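Local coordinates for protein peptidyl-prolyl cis-trans isomerase cyclophilin-type (Toxoplasma gondii, PDB 3BO7) that probably catalyses the cis-trans isomerisation of peptide bonds preceding proline, thereby speeding protein folding, at residues 12-17 against 165-170; 121-126 against 144-149. All coordinates share one frame; numbering follows the deposited sequence. Where two conformers were deposited one is given.

Contact 1: 12-17 against 165-170; sequences VTTQGS and KVEEII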
loop_
_atom_site.group_PDB
_atom_site.type_symbol
_atom_site.label_atom_id
_atom_site.label_comp_id
_atom_site.label_asym_id
_atom_site.label_seq_id
_atom_site.Cartn_x
_atom_site.Cartn_y
_atom_site.Cartn_z
ATOM N N VAL A 12 1.928 -10.824 -4.434
ATOM C CA VAL A 12 1.241 -11.832 -5.233
ATOM C C VAL A 12 -0.215 -11.886 -4.796
ATOM O O VAL A 12 -0.509 -12.238 -3.643
ATOM C CB VAL A 12 1.872 -13.257 -5.066
ATOM C CG1 VAL A 12 1.263 -14.244 -6.074
ATOM C CG2 VAL A 12 3.376 -13.224 -5.210
ATOM N N THR A 13 -1.131 -11.533 -5.697
ATOM C CA THR A 13 -2.555 -11.607 -5.355
ATOM C C THR A 13 -3.294 -12.650 -6.185
ATOM O O THR A 13 -2.755 -13.203 -7.149
ATOM C CB THR A 13 -3.300 -10.234 -5.443
ATOM O OG1 THR A 13 -3.583 -9.909 -6.810
ATOM C CG2 THR A 13 -2.495 -9.102 -4.779
ATOM N N THR A 14 -4.540 -12.901 -5.801
ATOM C CA THR A 14 -5.411 -13.828 -6.511
ATOM C C THR A 14 -5.797 -13.299 -7.894
ATOM O O THR A 14 -6.451 -14.002 -8.664
ATOM C CB THR A 14 -6.692 -14.117 -5.688
ATOM O OG1 THR A 14 -7.381 -12.888 -5.416
ATOM C CG2 THR A 14 -6.346 -14.796 -4.359
ATOM N N GLN A 15 -5.402 -12.062 -8.204
ATOM C CA GLN A 15 -5.745 -11.436 -9.485
ATOM C C GLN A 15 -4.564 -10.679 -10.088
ATOM O O GLN A 15 -4.729 -9.595 -10.656
ATOM C CB GLN A 15 -6.945 -10.502 -9.331
ATOM C CG GLN A 15 -8.246 -11.198 -8.939
ATOM C CD GLN A 15 -9.401 -10.239 -8.778
ATOM O OE1 GLN A 15 -9.562 -9.312 -9.562
ATOM N NE2 GLN A 15 -10.221 -10.464 -7.752
ATOM N N GLY A 16 -3.372 -11.256 -9.965
ATOM C CA GLY A 16 -2.174 -10.660 -10.535
ATOM C C GLY A 16 -1.127 -10.324 -9.497
ATOM O O GLY A 16 -1.399 -10.343 -8.289
ATOM N N SER A 17 0.076 -10.026 -9.978
ATOM C CA SER A 17 1.218 -9.715 -9.120
ATOM C C SER A 17 1.804 -8.344 -9.440
ATOM O O SER A 17 1.787 -7.899 -10.593
ATOM C CB SER A 17 2.299 -10.791 -9.254
ATOM O OG SER A 17 1.865 -12.013 -8.681
ATOM N N LYS A 165 -7.070 -10.469 -3.365
ATOM C CA LYS A 165 -6.579 -10.853 -2.046
ATOM C C LYS A 165 -5.100 -11.227 -2.136
ATOM O O LYS A 165 -4.693 -11.959 -3.044
ATOM C CB LYS A 165 -7.413 -12.013 -1.481
ATOM C CG LYS A 165 -7.025 -12.454 -0.071
ATOM C CD LYS A 165 -7.971 -13.531 0.488
ATOM C CE LYS A 165 -7.764 -14.902 -0.163
ATOM N NZ LYS A 165 -6.412 -15.484 0.132
ATOM N N VAL A 166 -4.308 -10.705 -1.199
ATOM C CA VAL A 166 -2.871 -10.970 -1.144
ATOM C C VAL A 166 -2.634 -12.420 -0.735
ATOM O O VAL A 166 -3.043 -12.838 0.352
ATOM C CB VAL A 166 -2.134 -10.006 -0.155
ATOM C CG1 VAL A 166 -0.663 -10.370 -0.019
ATOM C CG2 VAL A 166 -2.287 -8.548 -0.589
ATOM N N GLU A 167 -1.989 -13.178 -1.624
ATOM C CA GLU A 167 -1.566 -14.547 -1.337
ATOM C C GLU A 167 -0.265 -14.537 -0.542
ATOM O O GLU A 167 -0.111 -15.272 0.436
ATOM C CB GLU A 167 -1.418 -15.360 -2.631
ATOM C CG GLU A 167 -2.731 -15.954 -3.127
ATOM C CD GLU A 167 -2.713 -16.393 -4.588
ATOM O OE1 GLU A 167 -3.762 -16.887 -5.053
ATOM O OE2 GLU A 167 -1.676 -16.247 -5.276
ATOM N N GLU A 168 0.659 -13.677 -0.952
ATOM C CA GLU A 168 1.944 -13.544 -0.275
ATOM C C GLU A 168 2.679 -12.330 -0.780
ATOM O O GLU A 168 2.362 -11.794 -1.844
ATOM C CB GLU A 168 2.827 -14.780 -0.515
ATOM C CG GLU A 168 3.218 -14.971 -1.977
ATOM C CD GLU A 168 4.221 -16.083 -2.191
ATOM O OE1 GLU A 168 4.820 -16.570 -1.206
ATOM O OE2 GLU A 168 4.411 -16.469 -3.362
ATOM N N ILE A 169 3.680 -11.921 -0.010
ATOM C CA ILE A 169 4.604 -10.885 -0.433
ATOM C C ILE A 169 6.020 -11.454 -0.403
ATOM O O ILE A 169 6.483 -11.960 0.630
ATOM C CB ILE A 169 4.463 -9.598 0.414
ATOM C CG1 ILE A 169 3.013 -9.085 0.343
ATOM C CG2 ILE A 169 5.456 -8.535 -0.056
ATOM C CD1 ILE A 169 2.758 -7.755 1.046
ATOM N N ILE A 170 6.681 -11.414 -1.555
ATOM C CA ILE A 170 8.056 -11.881 -1.654
ATOM C C ILE A 170 8.972 -10.669 -1.579
ATOM O O ILE A 170 8.885 -9.770 -2.413
ATOM C CB ILE A 170 8.334 -12.689 -2.966
ATOM C CG1 ILE A 170 7.293 -13.806 -3.165
ATOM C CG2 ILE A 170 9.765 -13.252 -2.950
ATOM C CD1 ILE A 170 7.368 -14.526 -4.520
#

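Contact 2: 121-126 against 144-149; sequences ITFKSC and DVLRQW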
loop_
_atom_site.group_PDB
_atom_site.type_symbol
_atom_site.label_atom_id
_atom_site.label_comp_id
_atom_site.label_asym_id
_atom_site.label_seq_id
_atom_site.Cartn_x
_atom_site.Cartn_y
_atom_site.Cartn_z
ATOM N N ILE A 121 -2.367 2.366 -4.041
ATOM C CA ILE A 121 -1.601 2.516 -5.268
ATOM C C ILE A 121 -2.438 3.325 -6.242
ATOM O O ILE A 121 -3.619 3.020 -6.471
ATOM C CB ILE A 121 -1.169 1.154 -5.856
ATOM C CG1 ILE A 121 -0.494 0.305 -4.769
ATOM C CG2 ILE A 121 -0.218 1.364 -7.026
ATOM C CD1 ILE A 121 -0.211 -1.126 -5.152
ATOM N N THR A 122 -1.840 4.373 -6.795
ATOM C CA THR A 122 -2.572 5.280 -7.670
ATOM C C THR A 122 -2.874 4.651 -9.025
ATOM O O THR A 122 -2.069 3.880 -9.550
ATOM C CB THR A 122 -1.821 6.613 -7.892
ATOM O OG1 THR A 122 -0.703 6.408 -8.772
ATOM C CG2 THR A 122 -1.349 7.202 -6.565
ATOM N N PHE A 123 -4.042 4.981 -9.573
ATOM C CA PHE A 123 -4.351 4.715 -10.975
ATOM C C PHE A 123 -3.962 5.924 -11.840
ATOM O O PHE A 123 -3.600 5.771 -13.015
ATOM C CB PHE A 123 -5.843 4.372 -11.160
ATOM C CG PHE A 123 -6.267 3.075 -10.492
ATOM C CD1 PHE A 123 -5.507 1.910 -10.630
ATOM C CD2 PHE A 123 -7.444 3.010 -9.767
ATOM C CE1 PHE A 123 -5.906 0.715 -10.028
ATOM C CE2 PHE A 123 -7.853 1.823 -9.171
ATOM C CZ PHE A 123 -7.077 0.675 -9.296
ATOM N N LYS A 124 -4.053 7.117 -11.248
ATOM C CA LYS A 124 -3.627 8.350 -11.912
ATOM C C LYS A 124 -3.247 9.411 -10.889
ATOM O O LYS A 124 -3.368 9.193 -9.683
ATOM C CB LYS A 124 -4.701 8.880 -12.875
ATOM C CG LYS A 124 -4.196 9.975 -13.838
ATOM C CD LYS A 124 -2.868 9.598 -14.532
ATOM C CE LYS A 124 -2.129 10.829 -15.044
ATOM N NZ LYS A 124 -0.801 10.478 -15.615
ATOM N N SER A 125 -2.744 10.542 -11.373
ATOM C CA SER A 125 -2.342 11.644 -10.524
ATOM C C SER A 125 -3.426 12.052 -9.538
ATOM O O SER A 125 -4.618 12.055 -9.864
ATOM C CB SER A 125 -1.939 12.829 -11.382
ATOM O OG SER A 125 -0.778 12.500 -12.108
ATOM N N CYS A 126 -2.987 12.378 -8.327
ATOM C CA CYS A 126 -3.847 12.867 -7.253
ATOM C C CYS A 126 -2.960 13.680 -6.324
ATOM O O CYS A 126 -2.801 13.358 -5.147
ATOM C CB CYS A 126 -4.529 11.708 -6.501
ATOM S SG CYS A 126 -3.460 10.282 -6.153
ATOM N N ASP A 144 -0.151 -3.274 -15.781
ATOM C CA ASP A 144 -1.321 -3.795 -16.494
ATOM C C ASP A 144 -2.257 -4.621 -15.612
ATOM O O ASP A 144 -3.448 -4.721 -15.901
ATOM C CB ASP A 144 -0.909 -4.535 -17.774
ATOM C CG ASP A 144 -0.449 -3.574 -18.868
ATOM O OD1 ASP A 144 -1.267 -3.222 -19.743
ATOM O OD2 ASP A 144 0.721 -3.136 -18.827
ATOM N N VAL A 145 -1.720 -5.196 -14.536
ATOM C CA VAL A 145 -2.545 -5.795 -13.477
ATOM C C VAL A 145 -3.353 -4.682 -12.791
ATOM O O VAL A 145 -4.551 -4.822 -12.531
ATOM C CB VAL A 145 -1.677 -6.574 -12.451
ATOM C CG1 VAL A 145 -2.452 -6.861 -11.157
ATOM C CG2 VAL A 145 -1.166 -7.866 -13.064
ATOM N N LEU A 146 -2.677 -3.565 -12.536
ATOM C CA LEU A 146 -3.276 -2.385 -11.928
ATOM C C LEU A 146 -4.402 -1.855 -12.801
ATOM O O LEU A 146 -5.480 -1.542 -12.298
ATOM C CB LEU A 146 -2.206 -1.313 -11.740
ATOM C CG LEU A 146 -2.101 -0.538 -10.429
ATOM C CD1 LEU A 146 -2.195 -1.440 -9.200
ATOM C CD2 LEU A 146 -0.788 0.251 -10.433
ATOM N N ARG A 147 -4.153 -1.782 -14.109
ATOM C CA ARG A 147 -5.155 -1.337 -15.081
ATOM C C ARG A 147 -6.407 -2.230 -15.134
ATOM O O ARG A 147 -7.499 -1.747 -15.425
ATOM C CB ARG A 147 -4.530 -1.177 -16.467
ATOM C CG ARG A 147 -3.632 0.037 -16.583
ATOM C CD ARG A 147 -3.051 0.198 -17.977
ATOM N NE ARG A 147 -2.067 1.278 -18.002
ATOM C CZ ARG A 147 -0.747 1.105 -17.959
ATOM N NH1 ARG A 147 -0.217 -0.118 -17.913
ATOM N NH2 ARG A 147 0.051 2.161 -17.974
ATOM N N GLN A 148 -6.247 -3.516 -14.834
ATOM C CA GLN A 148 -7.382 -4.434 -14.729
ATOM C C GLN A 148 -8.136 -4.242 -13.415
ATOM O O GLN A 148 -9.366 -4.355 -13.377
ATOM C CB GLN A 148 -6.941 -5.899 -14.878
ATOM C CG GLN A 148 -6.610 -6.325 -16.311
ATOM C CD GLN A 148 -7.664 -5.879 -17.330
ATOM O OE1 GLN A 148 -8.832 -6.266 -17.249
ATOM N NE2 GLN A 148 -7.246 -5.058 -18.286
ATOM N N TRP A 149 -7.400 -3.962 -12.340
ATOM C CA TRP A 149 -8.017 -3.659 -11.057
ATOM C C TRP A 149 -8.888 -2.418 -11.133
ATOM O O TRP A 149 -9.916 -2.347 -10.469
ATOM C CB TRP A 149 -6.971 -3.467 -9.966
ATOM C CG TRP A 149 -6.249 -4.710 -9.575
ATOM C CD1 TRP A 149 -6.457 -5.980 -10.048
ATOM C CD2 TRP A 149 -5.219 -4.813 -8.591
ATOM N NE1 TRP A 149 -5.602 -6.858 -9.432
ATOM C CE2 TRP A 149 -4.834 -6.169 -8.530
ATOM C CE3 TRP A 149 -4.581 -3.888 -7.757
ATOM C CZ2 TRP A 149 -3.837 -6.622 -7.666
ATOM C CZ3 TRP A 149 -3.592 -4.340 -6.900
ATOM C CH2 TRP A 149 -3.230 -5.694 -6.859
#

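Contact 1: 12-17 against 165-170
Val12 faces two residues of the other strand at once, Glu167 and Glu168, and so illustrates how a classic beta bulge is accommodated in an antiparallel pair. Val12 N donates to Glu168 O at 2.8 Å. Val12 O is shared: Glu167 N approaches it to 2.7 Å and Glu168 N to 3.3 Å, both in the carbonyl plane. The side chain of Val12 runs beside that of Glu168, pointing the same way, with Val12 CG2 resting 3.7 Å from Glu168 CG; its other branch, CG1, meets the Glu167 carboxylate obliquely. After the bulge the pairing moves on by one residue, and Thr13 stands opposite Val166 as a non-hydrogen-bonded pair on the other face of the sheet, where Phe48 also packs. Thr13 OG1 turns back into its own loop: it accepts from Gln15 N, forming an ST turn, and donates to Gly16 O at 2.7 Å. Thr14 then makes a two-way clasp with Lys165. Thr14 N donates to Lys165 O at 2.9 Å, while Lys165 N donates to Thr14 OG1 at 3.2 Å with a nearly straight N-H...O angle of 169°. With Thr14 OG1 between its backbone N and carbonyl carbon (chi1 58°), the hydroxyl meets Lys165 N, and Thr14 CG2 lies 3.4 Å from Glu167 OE1, the two side chains crossing at a slant. The Lys165 ammonium finds its salt-bridge partner in Asp45. The chemistry implies that hydrogen bonding continues through the bulge and past the strand end: one carbonyl serves two amides, and a threonine hydroxyl takes the place of a backbone acceptor in receiving Lys165 N.

Contact 2: 121-126 against 144-149
Ile121 and Leu146 meet obliquely through their branch ends, a worked case of a helix held by apolar side chains at the end of a barrel. Ile121 holds CG2 anti to its backbone N, and this methyl of Ile121 comes within 3.6 Å of Leu146 CD2, with Leu146 CD1 slightly farther off. Leu146 CD2 also lies near the carbonyl O of Thr122, so the leucine tip settles against both strand side chain and strand backbone. The leucine chi1 of -135° lies well away from a staggered value, which makes the exact placement of its methyls less certain. Phe123, just beyond the strand, crosses Leu146 obliquely. Phe123 CE1 stands 4.0 Å from Leu146 CG, but comes closer to the helix backbone, 3.2 Å from Leu146 O. Farther round the ring, Phe123 CZ approaches the last turn of the helix, 4.2 Å from Trp149 CB. The phenylalanine thus spans about one helical turn, from Leu146 to Trp149. Leu18 of strand 16-22 touches Ile121, Leu146 and Trp149, while Ile57 touches both Phe123 and Trp149, closing a buried apolar cluster. Helix 143-149 packed in this way against the hydrophobic interior is typical of the cyclophilin fold, an antiparallel eight-stranded beta barrel whose ends are closed by two helices.

Although their centres lie about 16 Å apart, contacts 1 and 2 touch where Thr13, Gln15 and Ser17 meet Val145 and Trp149 of helix 143-149. Trp149 NE1 probably donates a hydrogen bond to Gln15 O over 3.1 Å, and Trp149 CZ2 packs 3.4 Å from Thr13 OG1. The same indole meets the ring of Phe48, which also touches Thr13 and Val166, so one aromatic pair bridges the two regions. Along the chain, contact 2 is nested within the loop closed by contact 1, and both reach the same sheet. In cyclophilins, substrate proline binds on the outer barrel surface, whereas contact 2 belongs to the buried interior.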